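Long-range contacts in protein yojF (Bacillus subtilis, PDB 1NJH), which is of unknown function but folds as an antiparallel beta sheet with one short helix and pairs with a second copy of itself: residues A[94-99]-A[109-114]; A[28-33]-A[46-51]; A[18-23]-A[55-60]. All blocks are in the same frame, centred on the assembly; numbering follows the deposited sequence. Where two conformers were deposited one is given.

Contact 1 of 3, residues A[94-99]-A[109-114]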
# COMPACT_ATOMS: atom_id res chain seq x y z
N ARG A 94 5.71 -0.87 18.73
CA ARG A 94 5.35 -0.84 17.32
C ARG A 94 6.16 0.26 16.67
O ARG A 94 6.22 1.38 17.18
CB ARG A 94 3.85 -0.58 17.15
CG ARG A 94 2.98 -1.65 17.77
CD ARG A 94 1.50 -1.35 17.56
NE ARG A 94 1.11 -0.04 18.07
CZ ARG A 94 -0.14 0.40 18.10
NH1 ARG A 94 -1.13 -0.38 17.65
NH2 ARG A 94 -0.42 1.62 18.55
N LEU A 95 6.81 -0.07 15.55
CA LEU A 95 7.61 0.91 14.83
C LEU A 95 6.66 1.72 13.95
O LEU A 95 6.04 1.20 13.02
CB LEU A 95 8.69 0.23 13.98
CG LEU A 95 9.50 1.10 13.01
CD1 LEU A 95 10.33 2.13 13.79
CD2 LEU A 95 10.44 0.22 12.17
N LEU A 96 6.57 3.00 14.27
CA LEU A 96 5.71 3.94 13.55
C LEU A 96 6.55 4.94 12.77
O LEU A 96 7.39 5.65 13.35
CB LEU A 96 4.83 4.72 14.54
CG LEU A 96 4.15 3.88 15.61
CD1 LEU A 96 3.29 4.78 16.46
CD2 LEU A 96 3.33 2.77 14.98
N MSE A 97 6.35 5.02 11.46
CA MSE A 97 7.11 5.96 10.67
C MSE A 97 6.17 6.79 9.81
O MSE A 97 5.09 6.33 9.42
CB MSE A 97 8.11 5.21 9.79
CG MSE A 97 9.14 4.46 10.58
SE MSE A 97 10.11 3.24 9.45
CE MSE A 97 8.73 1.88 9.25
N ALA A 98 6.58 8.02 9.50
CA ALA A 98 5.73 8.88 8.69
C ALA A 98 6.48 10.02 8.05
O ALA A 98 7.62 10.33 8.43
CB ALA A 98 4.59 9.43 9.56
N GLY A 99 5.84 10.64 7.08
CA GLY A 99 6.43 11.77 6.39
C GLY A 99 5.31 12.67 5.91
O GLY A 99 4.21 12.21 5.65
N SER A 109 2.58 7.03 5.69
CA SER A 109 2.72 6.36 6.97
C SER A 109 3.02 4.89 6.74
O SER A 109 2.38 4.25 5.91
CB SER A 109 1.42 6.51 7.77
OG SER A 109 1.42 5.68 8.92
N LEU A 110 4.04 4.38 7.44
CA LEU A 110 4.40 2.95 7.38
C LEU A 110 4.57 2.56 8.84
O LEU A 110 5.38 3.16 9.56
CB LEU A 110 5.70 2.70 6.60
CG LEU A 110 6.16 1.23 6.62
CD1 LEU A 110 5.13 0.31 5.96
CD2 LEU A 110 7.53 1.10 5.91
N GLN A 111 3.79 1.58 9.28
CA GLN A 111 3.83 1.11 10.66
C GLN A 111 3.94 -0.42 10.68
O GLN A 111 3.30 -1.11 9.88
CB GLN A 111 2.56 1.55 11.39
CG GLN A 111 2.18 3.02 11.20
CD GLN A 111 1.00 3.41 12.09
OE1 GLN A 111 0.16 2.58 12.41
NE2 GLN A 111 0.95 4.67 12.50
N ILE A 112 4.73 -0.95 11.62
CA ILE A 112 4.97 -2.38 11.76
C ILE A 112 4.70 -2.79 13.21
O ILE A 112 5.19 -2.15 14.13
CB ILE A 112 6.45 -2.70 11.40
CG1 ILE A 112 6.76 -2.15 10.00
CG2 ILE A 112 6.70 -4.20 11.49
CD1 ILE A 112 8.20 -2.27 9.55
N SER A 113 3.96 -3.88 13.38
CA SER A 113 3.60 -4.38 14.71
C SER A 113 3.50 -5.90 14.73
O SER A 113 3.19 -6.53 13.72
CB SER A 113 2.26 -3.78 15.14
OG SER A 113 1.87 -4.23 16.44
N GLU A 114 3.77 -6.50 15.89
CA GLU A 114 3.67 -7.94 16.03
C GLU A 114 2.20 -8.33 16.18
O GLU A 114 1.82 -9.48 16.00
CB GLU A 114 4.46 -8.40 17.26
CG GLU A 114 5.90 -7.92 17.25
CD GLU A 114 6.65 -8.30 18.52
OE1 GLU A 114 6.87 -9.51 18.74
OE2 GLU A 114 7.02 -7.39 19.29
O HOH W 1 -0.71 -3.40 17.25
O HOH W 2 2.89 6.57 11.14

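Contact 2 of 3, residues A[28-33]-A[46-51]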
# COMPACT_ATOMS: atom_id res chain seq x y z
N LEU A 28 0.18 0.67 5.80
CA LEU A 28 0.86 1.50 4.80
C LEU A 28 -0.22 2.35 4.18
O LEU A 28 -1.16 1.83 3.60
CB LEU A 28 1.53 0.64 3.73
CG LEU A 28 2.22 1.43 2.61
CD1 LEU A 28 3.35 2.28 3.17
CD2 LEU A 28 2.73 0.45 1.56
N GLU A 29 -0.07 3.66 4.30
CA GLU A 29 -1.09 4.58 3.82
C GLU A 29 -0.50 5.86 3.24
O GLU A 29 0.53 6.36 3.71
CB GLU A 29 -2.02 4.90 5.01
CG GLU A 29 -3.01 6.05 4.80
CD GLU A 29 -3.92 6.29 6.02
OE1 GLU A 29 -3.54 5.92 7.15
OE2 GLU A 29 -5.02 6.86 5.84
N THR A 30 -1.15 6.38 2.20
CA THR A 30 -0.74 7.63 1.56
C THR A 30 -1.99 8.51 1.48
O THR A 30 -3.06 8.04 1.12
CB THR A 30 -0.15 7.43 0.13
OG1 THR A 30 -1.07 6.69 -0.69
CG2 THR A 30 1.15 6.68 0.20
N THR A 31 -1.83 9.78 1.82
CA THR A 31 -2.94 10.72 1.80
C THR A 31 -2.54 12.00 1.07
O THR A 31 -1.35 12.25 0.89
CB THR A 31 -3.35 11.09 3.23
OG1 THR A 31 -2.19 11.58 3.93
CG2 THR A 31 -3.89 9.88 3.97
N THR A 32 -3.52 12.79 0.67
CA THR A 32 -3.26 14.04 -0.04
C THR A 32 -4.29 15.11 0.32
O THR A 32 -5.23 14.85 1.06
CB THR A 32 -3.28 13.86 -1.57
OG1 THR A 32 -4.61 13.50 -1.98
CG2 THR A 32 -2.31 12.78 -1.99
N GLY A 33 -4.09 16.31 -0.23
CA GLY A 33 -5.02 17.40 0.04
C GLY A 33 -5.71 17.88 -1.22
O GLY A 33 -5.79 17.16 -2.22
N VAL A 46 -7.67 10.05 1.84
CA VAL A 46 -6.86 8.85 1.71
C VAL A 46 -6.75 8.48 0.23
O VAL A 46 -7.72 8.57 -0.51
CB VAL A 46 -7.49 7.67 2.48
CG1 VAL A 46 -6.72 6.39 2.21
CG2 VAL A 46 -7.49 7.97 3.98
N VAL A 47 -5.55 8.08 -0.19
CA VAL A 47 -5.32 7.69 -1.58
C VAL A 47 -5.18 6.17 -1.68
O VAL A 47 -5.93 5.50 -2.39
CB VAL A 47 -4.04 8.38 -2.15
CG1 VAL A 47 -3.70 7.83 -3.54
CG2 VAL A 47 -4.26 9.88 -2.21
N ALA A 48 -4.19 5.62 -0.98
CA ALA A 48 -3.95 4.18 -0.98
C ALA A 48 -3.83 3.76 0.47
O ALA A 48 -3.23 4.47 1.28
CB ALA A 48 -2.67 3.83 -1.73
N TYR A 49 -4.33 2.58 0.78
CA TYR A 49 -4.34 2.15 2.15
C TYR A 49 -4.32 0.63 2.28
O TYR A 49 -5.12 -0.06 1.65
CB TYR A 49 -5.65 2.74 2.72
CG TYR A 49 -6.02 2.48 4.15
CD1 TYR A 49 -5.88 3.49 5.10
CD2 TYR A 49 -6.64 1.29 4.53
CE1 TYR A 49 -6.35 3.32 6.41
CE2 TYR A 49 -7.12 1.11 5.84
CZ TYR A 49 -6.97 2.14 6.77
OH TYR A 49 -7.45 2.00 8.05
N ILE A 50 -3.37 0.10 3.04
CA ILE A 50 -3.40 -1.33 3.34
C ILE A 50 -3.21 -1.37 4.86
O ILE A 50 -2.25 -0.83 5.40
CB ILE A 50 -2.36 -2.18 2.56
CG1 ILE A 50 -2.66 -3.67 2.84
CG2 ILE A 50 -0.94 -1.81 2.94
CD1 ILE A 50 -2.01 -4.67 1.90
N ARG A 51 -4.16 -2.02 5.52
CA ARG A 51 -4.13 -2.13 6.97
C ARG A 51 -4.12 -3.58 7.40
O ARG A 51 -4.88 -4.40 6.89
CB ARG A 51 -5.34 -1.41 7.56
CG ARG A 51 -5.33 -1.35 9.08
CD ARG A 51 -6.44 -0.43 9.56
NE ARG A 51 -6.38 -0.16 11.00
CZ ARG A 51 -5.44 0.57 11.59
NH1 ARG A 51 -4.47 1.12 10.89
NH2 ARG A 51 -5.50 0.77 12.90

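Contact 3 of 3, residues A[18-23]-A[55-60]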
# COMPACT_ATOMS: atom_id res chain seq x y z
N ARG A 18 14.73 -5.98 13.83
CA ARG A 18 14.09 -6.58 14.99
C ARG A 18 12.86 -7.41 14.58
O ARG A 18 12.65 -8.51 15.09
CB ARG A 18 13.66 -5.47 15.95
CG ARG A 18 13.05 -5.94 17.26
CD ARG A 18 12.36 -4.77 17.95
NE ARG A 18 13.21 -3.59 17.99
CZ ARG A 18 12.79 -2.37 18.31
NH1 ARG A 18 11.52 -2.17 18.63
NH2 ARG A 18 13.64 -1.35 18.31
N TYR A 19 12.08 -6.88 13.65
CA TYR A 19 10.85 -7.54 13.19
C TYR A 19 11.05 -8.47 12.01
O TYR A 19 10.08 -9.06 11.52
CB TYR A 19 9.79 -6.50 12.79
CG TYR A 19 9.42 -5.52 13.86
CD1 TYR A 19 8.53 -5.86 14.88
CD2 TYR A 19 9.96 -4.23 13.86
CE1 TYR A 19 8.19 -4.93 15.88
CE2 TYR A 19 9.63 -3.31 14.85
CZ TYR A 19 8.75 -3.67 15.85
OH TYR A 19 8.46 -2.75 16.83
N ALA A 20 12.28 -8.62 11.52
CA ALA A 20 12.53 -9.50 10.39
C ALA A 20 12.43 -10.98 10.76
O ALA A 20 12.73 -11.36 11.89
CB ALA A 20 13.91 -9.21 9.80
N ASP A 21 11.97 -11.78 9.80
CA ASP A 21 11.86 -13.23 9.92
C ASP A 21 10.73 -13.84 10.73
O ASP A 21 10.72 -15.05 10.99
CB ASP A 21 13.21 -13.81 10.36
CG ASP A 21 14.31 -13.46 9.38
OD1 ASP A 21 14.09 -13.62 8.17
OD2 ASP A 21 15.40 -13.01 9.82
N ARG A 22 9.78 -13.01 11.13
CA ARG A 22 8.62 -13.51 11.85
C ARG A 22 7.42 -12.72 11.34
O ARG A 22 7.57 -11.58 10.89
CB ARG A 22 8.78 -13.35 13.36
CG ARG A 22 8.78 -11.92 13.88
CD ARG A 22 8.45 -11.94 15.37
NE ARG A 22 8.64 -10.65 16.01
CZ ARG A 22 9.81 -10.04 16.11
NH1 ARG A 22 10.90 -10.62 15.62
NH2 ARG A 22 9.91 -8.86 16.71
N PRO A 23 6.23 -13.32 11.40
CA PRO A 23 5.01 -12.65 10.94
C PRO A 23 4.72 -11.35 11.67
O PRO A 23 4.74 -11.31 12.89
CB PRO A 23 3.92 -13.70 11.20
CG PRO A 23 4.67 -15.00 11.09
CD PRO A 23 5.94 -14.69 11.84
N VAL A 55 2.61 -10.12 6.90
CA VAL A 55 3.76 -10.50 6.08
C VAL A 55 4.95 -10.89 6.96
O VAL A 55 4.99 -10.59 8.16
CB VAL A 55 4.25 -9.32 5.18
CG1 VAL A 55 3.08 -8.72 4.40
CG2 VAL A 55 4.91 -8.26 6.04
N THR A 56 5.91 -11.55 6.32
CA THR A 56 7.15 -11.94 6.97
C THR A 56 8.23 -11.44 6.02
O THR A 56 8.26 -11.87 4.87
CB THR A 56 7.26 -13.47 7.10
OG1 THR A 56 6.26 -13.95 7.99
CG2 THR A 56 8.64 -13.84 7.64
N TYR A 57 9.05 -10.50 6.46
CA TYR A 57 10.12 -10.02 5.57
C TYR A 57 11.47 -10.52 6.07
O TYR A 57 11.69 -10.62 7.28
CB TYR A 57 10.09 -8.48 5.46
CG TYR A 57 10.28 -7.70 6.75
CD1 TYR A 57 11.55 -7.44 7.26
CD2 TYR A 57 9.18 -7.14 7.41
CE1 TYR A 57 11.73 -6.62 8.38
CE2 TYR A 57 9.35 -6.31 8.53
CZ TYR A 57 10.62 -6.06 9.00
OH TYR A 57 10.80 -5.23 10.07
N HIS A 58 12.37 -10.83 5.14
CA HIS A 58 13.69 -11.34 5.52
C HIS A 58 14.86 -10.37 5.36
O HIS A 58 15.94 -10.59 5.92
CB HIS A 58 13.98 -12.66 4.77
CG HIS A 58 13.53 -12.67 3.34
ND1 HIS A 58 14.35 -12.31 2.29
CD2 HIS A 58 12.34 -13.01 2.79
CE1 HIS A 58 13.68 -12.43 1.16
NE2 HIS A 58 12.46 -12.85 1.43
N GLN A 59 14.65 -9.31 4.60
CA GLN A 59 15.66 -8.27 4.42
C GLN A 59 14.91 -6.95 4.55
O GLN A 59 13.75 -6.84 4.13
CB GLN A 59 16.35 -8.37 3.06
CG GLN A 59 17.42 -9.46 3.01
CD GLN A 59 18.58 -9.18 3.95
OE1 GLN A 59 19.20 -10.11 4.49
NE2 GLN A 59 18.90 -7.91 4.15
N ALA A 60 15.57 -5.96 5.14
CA ALA A 60 14.96 -4.65 5.35
C ALA A 60 16.04 -3.60 5.41
O ALA A 60 17.10 -3.82 6.02
CB ALA A 60 14.15 -4.64 6.66
O HOH W 3 8.78 -9.89 9.25

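Contact 1 of 3, residues A[94-99]-A[109-114]
M97, a selenomethionine in the deposited chain, reaches across to two residues of the facing strand, L110 and I112. Its CG stands anti to the carbonyl carbon, and the chain then bends at chi3 (-76°), which turns the CE methyl in toward the neighbouring strand. There CE lies 3.6 Å from L110 CD2 and 4.2 Å from I112 CD1. The M97 and L110 side chains run side by side and point the same way, and M97 CB rests 3.4 Å from the backbone O of L110. I112 is shared, since its CD1 also meets L95 CD2 at 4.3 Å, so one apolar patch joins L95, M97, L110 and I112.

The backbone beneath this patch is an antiparallel ladder whose hydrogen-bonded pairs are L95 with I112 and M97 with L110. The M97 N to L110 O bond is short, at 2.8 Å. The return bond from L110 N comes in above the plane of the M97 carbonyl, and M97 O also accepts from a water. That water is held in turn by S109 OG and Q111 NE2, both on the other face of the ladder. On that face L96 CD2 sits 3.8 Å from Q111 CD. At the end of the ladder R94 CD passes 3.1 Å from S113 OG; a water links R94 NH1 to S113 OG, while R94 NE forms a salt bridge with D90 and S113 OG also bonds to K115 O.

The two strands form the hairpin 95-101/106-113. Helix 9-18 packs on the apolar patch, with V12 against M97 and L16 against L95 and I112. Strand 78-89 flanks the hairpin beside 95-101, placing Y87 on L95 and M97, and strand 24-32 flanks it beside 106-113, with I26 and L28 on L110.

Contact 2 of 3, residues A[28-33]-A[46-51]
T30 O is gripped by two successive amides of the partner strand: V47 N at 2.8 Å, in the carbonyl plane, and A48 N in a weak bond at 3.4 Å. T30 OG1, set between its own backbone N and carbonyl carbon (chi1 54°), gives A48 N a second weak acceptor, lies 3.4 Å from A48 CB, and bonds weakly to T30 OG1 of the second subunit. On the other face E29 holds its CG anti to the backbone N, extends beyond it and crosses the edge of the Y49 ring at a slant. E29 CD is 3.5 Å from Y49 CD1, the carboxylate stands nearly upright to the ring (85°), and E29 OE2 lies in the ring plane while also touching V46 CG2 at 3.3 Å. An alanine in place of E29 would probably leave V46 CG2 and the Y49 rim without the carboxylate packed against them, the ring freer to shift.

Through Y49, I50 and R51 the sheet continues into a strand of the second subunit, whose T30 packs on V47 and A48. Two residues opposite one, V47 and A48 facing T30, make this a classic beta bulge in an antiparallel pair, here at the dimer interface.

Contact 3 of 3, residues A[18-23]-A[55-60]
Y57 has its CG between the backbone N and the carbonyl carbon (chi1 60°), and Y19 has its CG anti to the carbonyl carbon (chi1 -57°); with the two CG atoms placed this way, Y57 OH comes within 3.2 Å of Y19 CB, near the plane of the Y19 ring. The two side chains meet at a slant, and the hydrogen bonds of both hydroxyls go to other residues: Y57 OH to L16 O and Y19 OH to N93 O. A20 CB rests 3.7 Å from Y57 CE1.

The backbones are tied by one direct bond, from D21 N to Y57 O, 2.8 Å long and close to straight at 163°. A water adds a second tie. It donates to Y19 O and R22 O and accepts from Y57 N, lying over the same face of the Y57 ring as Y19 O, toward the rim. D21 OD1 touches H58 CB at 3.5 Å, the carboxylate and imidazole planes nearly parallel, though the side chains cross at about a right angle. T56 turns both its branches to the loop: CG2 sits 3.7 Å from D21 C, while OG1 lies 3.6 Å from P23 CG.

R22 NH1 reaches back to R18 O, closing the loop on itself. Residues Y19 to R22 form a type II beta turn, D21 taking the positive phi. It follows helix 9-18, leads to strand 24-32, and docks where the 55-60 chain turns its corner at H58.

In the fold
Contacts 1 and 2 are neighbours in one antiparallel sheet: strand 24-32 lies beside 106-113, the centres of the two contacts are about 13 Å apart, and S109 N probably bonds to E29 O at 2.9 Å, while L28 and L110 meet through their CD1 atoms. Contact 3 lies about 14 Å from contact 1, centre to centre, and meets its other end, where Y19 CG packs 3.8 Å from I112 CG2 and R22 forms a long, weak ion pair with E114. Contacts 2 and 3 share strand 45-63 but their centres stand about 23 Å apart, on opposite sides of the chain's centre; of the three, contact 2 alone meets the second subunit. No active site is known.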